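IclR family transcriptional regulator (Brucella abortus, PDB 5WHM) probably represses transcription by binding DNA through its helix-turn-helix domain, with a C-terminal GAF-like domain of the kind that senses small-molecule effectors. Local coordinates at residues Asp199-Leu207 with Val216-Val224. Sequence-based numbering, arbitrary orientation.
Sequences DFEDYGYCL and VNSVAVPLV. With ACY (acetic acid), chain J.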
loop_
_atom_site.group_PDB
_atom_site.type_symbol
_atom_site.label_atom_id
_atom_site.label_comp_id
_atom_site.label_asym_id
_atom_site.label_seq_id
_atom_site.Cartn_x
_atom_site.Cartn_y
_atom_site.Cartn_z
ATOM N N ASP C 199 -0.040 26.578 -20.922
ATOM C CA ASP C 199 0.525 27.113 -19.689
ATOM C C ASP C 199 1.877 26.480 -19.369
ATOM O O ASP C 199 2.791 27.159 -18.898
ATOM C CB ASP C 199 -0.440 26.885 -18.521
ATOM C CG ASP C 199 -1.500 27.977 -18.416
ATOM O OD1 ASP C 199 -1.531 28.874 -19.294
ATOM O OD2 ASP C 199 -2.285 27.950 -17.441
ATOM N N PHE C 200 2.024 25.179 -19.603
ATOM C CA PHE C 200 3.313 24.564 -19.316
ATOM C C PHE C 200 4.395 25.093 -20.254
ATOM O O PHE C 200 5.487 25.457 -19.808
ATOM C CB PHE C 200 3.213 23.036 -19.383
ATOM C CG PHE C 200 4.505 22.354 -19.069
ATOM C CD1 PHE C 200 4.987 22.329 -17.761
ATOM C CD2 PHE C 200 5.262 21.762 -20.074
ATOM C CE1 PHE C 200 6.198 21.733 -17.472
ATOM C CE2 PHE C 200 6.477 21.139 -19.781
ATOM C CZ PHE C 200 6.941 21.127 -18.488
ATOM N N GLU C 201 4.111 25.150 -21.562
ATOM C CA GLU C 201 5.063 25.751 -22.495
ATOM C C GLU C 201 5.415 27.191 -22.102
ATOM O O GLU C 201 6.587 27.584 -22.141
ATOM C CB GLU C 201 4.495 25.704 -23.926
ATOM C CG GLU C 201 4.341 24.263 -24.451
ATOM C CD GLU C 201 3.548 24.168 -25.760
ATOM O OE1 GLU C 201 3.058 25.212 -26.234
ATOM O OE2 GLU C 201 3.415 23.043 -26.315
ATOM N N ASP C 202 4.427 27.981 -21.686
ATOM C CA ASP C 202 4.688 29.421 -21.509
ATOM C C ASP C 202 5.325 29.733 -20.155
ATOM O O ASP C 202 6.244 30.556 -20.077
ATOM C CB ASP C 202 3.400 30.218 -21.620
ATOM C CG ASP C 202 2.856 30.276 -23.014
ATOM O OD1 ASP C 202 3.562 29.900 -23.974
ATOM O OD2 ASP C 202 1.706 30.723 -23.136
ATOM N N TYR C 203 4.838 29.077 -19.096
ATOM C CA TYR C 203 5.131 29.401 -17.704
ATOM C C TYR C 203 5.761 28.261 -16.899
ATOM O O TYR C 203 6.255 28.514 -15.793
ATOM C CB TYR C 203 3.841 29.836 -16.983
ATOM C CG TYR C 203 3.223 31.145 -17.494
ATOM C CD1 TYR C 203 4.020 32.153 -18.001
ATOM C CD2 TYR C 203 1.847 31.368 -17.427
ATOM C CE1 TYR C 203 3.471 33.379 -18.448
ATOM C CE2 TYR C 203 1.280 32.586 -17.878
ATOM C CZ TYR C 203 2.103 33.579 -18.378
ATOM O OH TYR C 203 1.561 34.784 -18.829
ATOM N N GLY C 204 5.720 27.016 -17.376
ATOM C CA GLY C 204 6.383 25.945 -16.644
ATOM C C GLY C 204 5.565 25.241 -15.577
ATOM O O GLY C 204 6.115 24.388 -14.852
ATOM N N TYR C 205 4.277 25.541 -15.458
ATOM C CA TYR C 205 3.401 24.784 -14.577
ATOM C C TYR C 205 2.113 24.474 -15.316
ATOM O O TYR C 205 1.849 25.005 -16.412
ATOM C CB TYR C 205 3.104 25.573 -13.288
ATOM C CG TYR C 205 2.523 26.955 -13.581
ATOM C CD1 TYR C 205 1.215 27.108 -14.031
ATOM C CD2 TYR C 205 3.284 28.092 -13.402
ATOM C CE1 TYR C 205 0.685 28.428 -14.341
ATOM C CE2 TYR C 205 2.772 29.374 -13.682
ATOM C CZ TYR C 205 1.477 29.520 -14.128
ATOM O OH TYR C 205 0.986 30.785 -14.392
ATOM N N CYS C 206 1.279 23.646 -14.678
ATOM C CA CYS C 206 -0.092 23.389 -15.101
ATOM C C CYS C 206 -1.036 23.734 -13.962
ATOM O O CYS C 206 -0.753 23.418 -12.809
ATOM C CB CYS C 206 -0.310 21.902 -15.495
ATOM S SG CYS C 206 0.448 21.488 -17.089
ATOM N N LEU C 207 -2.178 24.328 -14.292
ATOM C CA LEU C 207 -3.229 24.622 -13.328
ATOM C C LEU C 207 -4.407 23.672 -13.486
ATOM O O LEU C 207 -4.668 23.120 -14.565
ATOM C CB LEU C 207 -3.764 26.053 -13.503
ATOM C CG LEU C 207 -2.748 27.186 -13.479
ATOM C CD1 LEU C 207 -3.332 28.560 -13.926
ATOM C CD2 LEU C 207 -2.211 27.264 -12.064
ATOM N N VAL C 216 -11.854 23.381 -5.594
ATOM C CA VAL C 216 -10.435 23.148 -5.363
ATOM C C VAL C 216 -9.658 23.757 -6.531
ATOM O O VAL C 216 -10.016 23.552 -7.695
ATOM C CB VAL C 216 -10.136 21.642 -5.210
ATOM C CG1 VAL C 216 -8.640 21.375 -5.200
ATOM C CG2 VAL C 216 -10.779 21.095 -3.910
ATOM N N ASN C 217 -8.618 24.529 -6.220
ATOM C CA ASN C 217 -7.674 25.013 -7.221
ATOM C C ASN C 217 -6.288 24.486 -6.886
ATOM O O ASN C 217 -5.944 24.314 -5.714
ATOM C CB ASN C 217 -7.599 26.523 -7.273
ATOM C CG ASN C 217 -8.906 27.163 -7.656
ATOM O OD1 ASN C 217 -9.801 26.519 -8.196
ATOM N ND2 ASN C 217 -9.013 28.456 -7.397
ATOM N N SER C 218 -5.474 24.286 -7.920
ATOM C CA SER C 218 -4.180 23.676 -7.695
ATOM C C SER C 218 -3.270 23.950 -8.882
ATOM O O SER C 218 -3.735 24.251 -9.995
ATOM C CB SER C 218 -4.371 22.160 -7.459
ATOM O OG SER C 218 -3.193 21.441 -7.730
ATOM N N VAL C 219 -1.968 23.912 -8.617
ATOM C CA VAL C 219 -0.949 24.138 -9.643
ATOM C C VAL C 219 0.046 23.002 -9.497
ATOM O O VAL C 219 0.292 22.540 -8.383
ATOM C CB VAL C 219 -0.248 25.508 -9.478
ATOM C CG1 VAL C 219 0.392 25.639 -8.094
ATOM C CG2 VAL C 219 0.796 25.769 -10.583
ATOM N N ALA C 220 0.617 22.542 -10.609
ATOM C CA ALA C 220 1.526 21.396 -10.543
ATOM C C ALA C 220 2.708 21.610 -11.471
ATOM O O ALA C 220 2.604 22.310 -12.496
ATOM C CB ALA C 220 0.820 20.068 -10.910
ATOM N N VAL C 221 3.835 21.015 -11.094
ATOM C CA VAL C 221 5.092 21.146 -11.837
ATOM C C VAL C 221 5.724 19.765 -11.939
ATOM O O VAL C 221 5.918 19.105 -10.901
ATOM C CB VAL C 221 6.061 22.119 -11.150
ATOM C CG1 VAL C 221 7.442 22.056 -11.794
ATOM C CG2 VAL C 221 5.514 23.560 -11.192
ATOM N N PRO C 222 6.064 19.283 -13.130
ATOM C CA PRO C 222 6.631 17.936 -13.245
ATOM C C PRO C 222 8.151 17.954 -13.115
ATOM O O PRO C 222 8.809 18.986 -13.250
ATOM C CB PRO C 222 6.203 17.512 -14.656
ATOM C CG PRO C 222 6.283 18.847 -15.448
ATOM C CD PRO C 222 5.924 19.941 -14.446
ATOM N N LEU C 223 8.706 16.784 -12.827
ATOM C CA LEU C 223 10.151 16.606 -12.770
ATOM C C LEU C 223 10.494 15.273 -13.424
ATOM O O LEU C 223 9.967 14.237 -13.015
ATOM C CB LEU C 223 10.635 16.629 -11.319
ATOM C CG LEU C 223 12.046 16.120 -11.054
ATOM C CD1 LEU C 223 13.043 17.092 -11.670
ATOM C CD2 LEU C 223 12.254 15.991 -9.574
ATOM N N VAL C 224 11.367 15.286 -14.422
ATOM C CA VAL C 224 11.788 14.058 -15.084
ATOM C C VAL C 224 12.953 13.475 -14.294
ATOM O O VAL C 224 14.000 14.112 -14.172
ATOM C CB VAL C 224 12.181 14.310 -16.549
ATOM C CG1 VAL C 224 12.716 13.025 -17.167
ATOM C CG2 VAL C 224 10.989 14.819 -17.353
HETATM C C ACY J . -4.987 18.745 -8.600
HETATM O O ACY J . -3.782 18.491 -8.861
HETATM O OXT ACY J . -5.787 19.298 -9.405
HETATM C CH3 ACY J . -5.509 18.358 -7.244
#
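Phe200, in the last turn of helix 186-203, reaches the ring of Pro222 on strand 216-225 obliquely with one corner of its phenyl ring: Phe200 CE1 lies 3.5 Å from both CG and CD of Pro222. Phe200 CG stands anti to its own backbone N (chi1 -179°), which brings the far end of the ring closer to the strand than its root. On helix 157-165, Ala164 touches Phe200 and Ala165 touches Pro222. Helix 186-203 stops before Gly204, whose positive phi turns the chain toward the sheet and whose carbonyl O rests 3.8 Å from Val221 CG2. Tyr205 presses its CB on Val219 CG2 at 3.6 Å and also meets Val221 CG2. Val219 CG2 lies obliquely against the near end of the tyrosine ring too, while the far end leads away from the strand; the side chain touches Glu248 of helix 244-265. With Cys206 the chain becomes an edge strand, joined to 216-225 as an antiparallel hairpin at one border of the six-stranded sheet of the GAF-like C-terminal domain, which in IclR relatives binds effectors. Cys206 and Ala220 form a hydrogen-bonded pair: Cys206 N gives a nearly straight bond (168°) to Ala220 O, and Ala220 N returns one of 2.7 Å to Cys206 O. That oxygen also receives a CA-H...O contact from Val219. Both side chains of this pair face helix 157-165. On the opposite face, in the next, non-hydrogen-bonded pair, Leu207 sets CD2 3.7 Å from Val219 CG2. Between the strands, Leu207 CA makes a backbone CA-H...O contact of 3.4 Å with Ser218 O. Ser218 OG, hydrogen-bonded to Ser157 OG, lies 3.2 Å from O of an acetic acid molecule, probably from the crystallisation liquor, a weak contact at most; Ser157 OG, Val158 N and Asn234 ND2 hydrogen-bond that molecule.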